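Local coordinates for predicted protease of the collagenase family (Methanopyrus kandleri, PDB 5D88) that hydrolyses peptide bonds as a U32-family peptidase with a TIM-barrel fold and binds a zinc ion, at the interface of chains A and B. Residues are numbered along the deposited sequence; one frame, centred on the assembly and turned at random. Chains: chain A/B, Predicted protease of the collagenase family.

Contact 1: the interface of chains A and B. Residues chain A 206, 210, 215-217, 222; chain B 91, 93-94.
B:Leu94, on the short 3-10 helix 92-94 of one U32 peptidase chain, plugs into a pocket on its partner formed by helix 200-213 and the loop that follows it. The pocket belongs to a two-fold symmetric interface between TIM-barrel subunits; whether this dimer is the biological form is not settled by the structure alone.

Apolar packing makes up most of the contact. B:Leu94 buries 107 Å² here, and its forked end suits a socket with walls on several sides. CG of B:Leu94 sits 3.6 Å from CD1 of A:Leu206, which leans off the helix with CG opposite its own backbone N (chi1 179°). The branch CD1 of B:Leu94 lies 3.8 Å from CB of A:Ala210, whose small methyl lets the leucine come close to the helix, and it also meets CG2 of A:Ile215. The other branch, CD2, faces both methyls of A:Leu206 and reaches CG2 of A:Val217 at 4.0 Å. Beta-branched A:Ile215 and A:Val217 give the loop side of the socket stiff, broad walls.

Sulfur contacts extend the patch: SG of B:Cys91 lies 3.8 Å from CA of A:Ala210 and touches CB and CG1 of A:Ile215.

Polar recognition falls to A:Asn222. Its amide nitrogen ND2 donates to the carbonyl O of B:Leu94 at 3.1 Å, nearly straight (165° at H) and onto a lone pair in the carbonyl plane. ND2 also donates to the carbonyl O of A:Glu216 in its own chain, at 3.1 Å. Both acceptors lie close to the amide plane, so the intrachain bond probably fixes the rotation of the amide that serves the bond across the interface.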
loop_
_atom_site.group_PDB
_atom_site.type_symbol
_atom_site.label_atom_id
_atom_site.label_comp_id
_atom_site.label_asym_id
_atom_site.label_seq_id
_atom_site.Cartn_x
_atom_site.Cartn_y
_atom_site.Cartn_z
ATOM N N LEU A 206 -3.675 -2.297 7.625
ATOM C CA LEU A 206 -4.252 -2.956 8.792
ATOM C C LEU A 206 -5.340 -2.097 9.427
ATOM O O LEU A 206 -6.439 -2.578 9.705
ATOM C CB LEU A 206 -3.161 -3.264 9.817
ATOM C CG LEU A 206 -3.631 -3.952 11.111
ATOM C CD1 LEU A 206 -4.161 -5.350 10.846
ATOM C CD2 LEU A 206 -2.477 -3.953 12.139
ATOM N N ALA A 210 -9.339 -2.654 10.272
ATOM C CA ALA A 210 -9.779 -2.667 11.657
ATOM C C ALA A 210 -10.955 -1.723 11.858
ATOM O O ALA A 210 -11.982 -2.095 12.441
ATOM C CB ALA A 210 -8.613 -2.293 12.566
ATOM N N ILE A 215 -12.928 -4.180 14.375
ATOM C CA ILE A 215 -12.008 -5.069 15.067
ATOM C C ILE A 215 -10.974 -4.208 15.767
ATOM O O ILE A 215 -10.231 -3.476 15.115
ATOM C CB ILE A 215 -11.342 -6.040 14.086
ATOM C CG1 ILE A 215 -12.419 -6.838 13.325
ATOM C CG2 ILE A 215 -10.390 -6.950 14.826
ATOM C CD1 ILE A 215 -13.207 -7.696 14.131
ATOM N N GLU A 216 -10.905 -4.304 17.090
ATOM C CA GLU A 216 -10.030 -3.412 17.842
ATOM C C GLU A 216 -8.558 -3.665 17.533
ATOM O O GLU A 216 -8.141 -4.802 17.305
ATOM C CB GLU A 216 -10.264 -3.584 19.334
ATOM C CG GLU A 216 -11.699 -3.255 19.696
ATOM C CD GLU A 216 -11.924 -3.106 21.164
ATOM O OE1 GLU A 216 -11.395 -3.940 21.947
ATOM O OE2 GLU A 216 -12.649 -2.154 21.537
ATOM N N VAL A 217 -7.772 -2.582 17.567
ATOM C CA VAL A 217 -6.316 -2.631 17.504
ATOM C C VAL A 217 -5.795 -1.993 18.768
ATOM O O VAL A 217 -6.008 -0.797 18.994
ATOM C CB VAL A 217 -5.723 -1.866 16.309
ATOM C CG1 VAL A 217 -4.190 -2.112 16.225
ATOM C CG2 VAL A 217 -6.402 -2.207 15.058
ATOM N N ASN A 222 -2.008 -6.324 19.900
ATOM C CA ASN A 222 -2.210 -7.040 18.640
ATOM C C ASN A 222 -1.886 -6.232 17.382
ATOM O O ASN A 222 -2.364 -6.586 16.287
ATOM C CB ASN A 222 -3.660 -7.554 18.542
ATOM C CG ASN A 222 -4.666 -6.438 18.434
ATOM O OD1 ASN A 222 -4.357 -5.280 18.690
ATOM N ND2 ASN A 222 -5.876 -6.780 18.039
ATOM N N CYS B 91 -7.636 -8.209 8.561
ATOM C CA CYS B 91 -7.556 -8.244 10.014
ATOM C C CYS B 91 -6.939 -9.532 10.545
ATOM O O CYS B 91 -7.043 -9.807 11.743
ATOM C CB CYS B 91 -8.949 -8.054 10.616
ATOM S SG CYS B 91 -9.538 -6.316 10.582
ATOM N N HIS B 93 -3.965 -10.452 11.309
ATOM C CA HIS B 93 -2.973 -10.268 12.365
ATOM C C HIS B 93 -3.607 -9.829 13.681
ATOM O O HIS B 93 -2.959 -9.925 14.729
ATOM C CB HIS B 93 -1.906 -9.243 11.916
ATOM C CG HIS B 93 -1.159 -9.627 10.660
ATOM N ND1 HIS B 93 -1.014 -10.935 10.245
ATOM C CD2 HIS B 93 -0.526 -8.866 9.724
ATOM C CE1 HIS B 93 -0.322 -10.966 9.114
ATOM N NE2 HIS B 93 0.001 -9.726 8.785
ATOM N N LEU B 94 -4.853 -9.344 13.654
ATOM C CA LEU B 94 -5.490 -8.825 14.857
ATOM C C LEU B 94 -6.138 -9.900 15.714
ATOM O O LEU B 94 -6.432 -9.638 16.891
ATOM C CB LEU B 94 -6.557 -7.795 14.482
ATOM C CG LEU B 94 -6.034 -6.630 13.650
ATOM C CD1 LEU B 94 -7.189 -5.728 13.249
ATOM C CD2 LEU B 94 -4.962 -5.850 14.405
#

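Contact 2: the interface of chains A and B. Residues chain A 198-199, 202, 225, 228; chain B 123-124, 154, 157.
A:Met228 reaches across the dimer interface to B:Pro123 and B:Tyr124, the first residues of helix 123-132 in the partner TIM barrel of this U32 peptidase. Its CB and CG serve as a stem, with CG opposite the carbonyl carbon (chi1 -75°), and the chain continues extended through the sulfur to the methyl. At SD the side chain meets CB of B:Pro123 at 3.9 Å, the two side chains crossing at about a right angle. On another flank SD lies 4.2 Å from CD2 of B:Leu157, a branched residue in helix 148-157. The tip, CE, comes to rest against the backbone of B:Tyr124, 3.8 Å from its CA and near its N. A long, unbranched and flexible methionine suits this place, because its sulfur and methyl can settle along the start of a helix.

B:Pro123, a residue type well suited to the first turn of a helix, also turns its ring toward chain A. Its CD stands over the centre of the A:Phe202 ring, 3.4 Å from the centroid, in a CH-pi contact with the flat face. The proline CG leans toward CD2 of the phenylalanine and meets CG1 of A:Val199 at 3.8 Å. A:Phe202 offers a broad face from helix 200-213, while compact A:Val199 just before that helix fills the neighbouring flank.

More loosely, A:Tyr225 brings CE1 to 4.2 Å from CD of B:Pro123. At the margin, B:Phe154 approaches the carbonyl O of A:Pro198 with the ring atom CE2, a distant contact at 4.3 Å.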
loop_
_atom_site.group_PDB
_atom_site.type_symbol
_atom_site.label_atom_id
_atom_site.label_comp_id
_atom_site.label_asym_id
_atom_site.label_seq_id
_atom_site.Cartn_x
_atom_site.Cartn_y
_atom_site.Cartn_z
ATOM N N PRO A 198 9.281 2.888 6.764
ATOM C CA PRO A 198 9.434 1.540 6.183
ATOM C C PRO A 198 8.180 0.654 6.215
ATOM O O PRO A 198 8.022 -0.199 5.339
ATOM C CB PRO A 198 10.560 0.937 7.027
ATOM C CG PRO A 198 10.516 1.721 8.349
ATOM C CD PRO A 198 10.215 3.126 7.886
ATOM N N VAL A 199 7.289 0.798 7.191
ATOM C CA VAL A 199 6.177 -0.138 7.333
ATOM C C VAL A 199 4.817 0.554 7.313
ATOM O O VAL A 199 3.794 -0.122 7.435
ATOM C CB VAL A 199 6.333 -1.021 8.587
ATOM C CG1 VAL A 199 7.728 -1.627 8.651
ATOM C CG2 VAL A 199 6.055 -0.280 9.803
ATOM N N PHE A 202 1.873 -0.964 5.270
ATOM C CA PHE A 202 1.254 -2.169 5.788
ATOM C C PHE A 202 0.395 -1.859 7.006
ATOM O O PHE A 202 -0.681 -2.439 7.180
ATOM C CB PHE A 202 2.350 -3.183 6.122
ATOM C CG PHE A 202 3.221 -3.504 4.936
ATOM C CD1 PHE A 202 2.803 -4.438 4.000
ATOM C CD2 PHE A 202 4.419 -2.836 4.731
ATOM C CE1 PHE A 202 3.571 -4.723 2.893
ATOM C CE2 PHE A 202 5.203 -3.104 3.608
ATOM C CZ PHE A 202 4.779 -4.050 2.689
ATOM N N TYR A 225 3.035 -4.154 13.888
ATOM C CA TYR A 225 3.880 -3.099 13.352
ATOM C C TYR A 225 4.288 -2.104 14.423
ATOM O O TYR A 225 5.292 -1.407 14.253
ATOM C CB TYR A 225 3.136 -2.394 12.192
ATOM C CG TYR A 225 2.657 -3.374 11.147
ATOM C CD1 TYR A 225 3.553 -4.140 10.415
ATOM C CD2 TYR A 225 1.308 -3.575 10.920
ATOM C CE1 TYR A 225 3.112 -5.089 9.494
ATOM C CE2 TYR A 225 0.877 -4.522 9.992
ATOM C CZ TYR A 225 1.788 -5.271 9.297
ATOM O OH TYR A 225 1.355 -6.204 8.381
ATOM N N MET A 228 7.945 -2.247 15.713
ATOM C CA MET A 228 8.965 -2.388 14.675
ATOM C C MET A 228 9.859 -1.169 14.503
ATOM O O MET A 228 11.031 -1.334 14.138
ATOM C CB MET A 228 8.304 -2.705 13.336
ATOM C CG MET A 228 7.823 -4.116 13.235
ATOM S SD MET A 228 7.275 -4.459 11.540
ATOM C CE MET A 228 6.663 -6.120 11.747
ATOM N N PRO B 123 6.143 -7.028 6.320
ATOM C CA PRO B 123 7.234 -7.035 7.305
ATOM C C PRO B 123 7.047 -8.029 8.436
ATOM O O PRO B 123 8.023 -8.566 8.994
ATOM C CB PRO B 123 7.206 -5.599 7.846
ATOM C CG PRO B 123 6.482 -4.800 6.904
ATOM C CD PRO B 123 5.576 -5.683 6.119
ATOM N N TYR B 124 5.808 -8.271 8.828
ATOM C CA TYR B 124 5.588 -9.221 9.909
ATOM C C TYR B 124 5.959 -10.634 9.471
ATOM O O TYR B 124 6.528 -11.404 10.255
ATOM C CB TYR B 124 4.133 -9.122 10.354
ATOM C CG TYR B 124 3.712 -10.019 11.477
ATOM C CD1 TYR B 124 4.456 -10.126 12.646
ATOM C CD2 TYR B 124 2.526 -10.732 11.393
ATOM C CE1 TYR B 124 4.020 -10.930 13.692
ATOM C CE2 TYR B 124 2.100 -11.546 12.425
ATOM C CZ TYR B 124 2.847 -11.633 13.566
ATOM O OH TYR B 124 2.409 -12.437 14.582
ATOM N N PHE B 154 14.136 -3.643 6.428
ATOM C CA PHE B 154 13.807 -5.016 6.058
ATOM C C PHE B 154 14.952 -5.971 6.394
ATOM O O PHE B 154 14.710 -7.112 6.817
ATOM C CB PHE B 154 13.430 -5.101 4.578
ATOM C CG PHE B 154 11.975 -4.878 4.310
ATOM C CD1 PHE B 154 11.042 -5.881 4.527
ATOM C CD2 PHE B 154 11.530 -3.660 3.856
ATOM C CE1 PHE B 154 9.704 -5.672 4.263
ATOM C CE2 PHE B 154 10.196 -3.448 3.604
ATOM C CZ PHE B 154 9.285 -4.448 3.811
ATOM N N LEU B 157 14.715 -6.757 10.064
ATOM C CA LEU B 157 13.644 -7.700 10.346
ATOM C C LEU B 157 13.996 -9.121 9.950
ATOM O O LEU B 157 13.320 -10.055 10.407
ATOM C CB LEU B 157 12.362 -7.291 9.629
ATOM C CG LEU B 157 11.670 -6.025 10.117
ATOM C CD1 LEU B 157 10.576 -5.701 9.109
ATOM C CD2 LEU B 157 11.084 -6.170 11.527
#

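Contact 1 and contact 2 lie about 15 Å apart, measured between the centres of their C-alpha atoms, along the same dimer interface. Helix 200-213 of chain A joins them: A:Phe202 near its start serves contact 2, and A:Leu206 and A:Ala210, one and two turns further on, serve contact 1. The region after that helix also runs between the patches, through A:Asn222, A:Tyr225 and A:Met228. Chain B shares no element between them: 3-10 helix 92-94 and adjacent B:Cys91 serve contact 1, helices 123-132 and 148-157 contact 2. Two-fold symmetry repeats both patches, so each subunit plays both roles, once each.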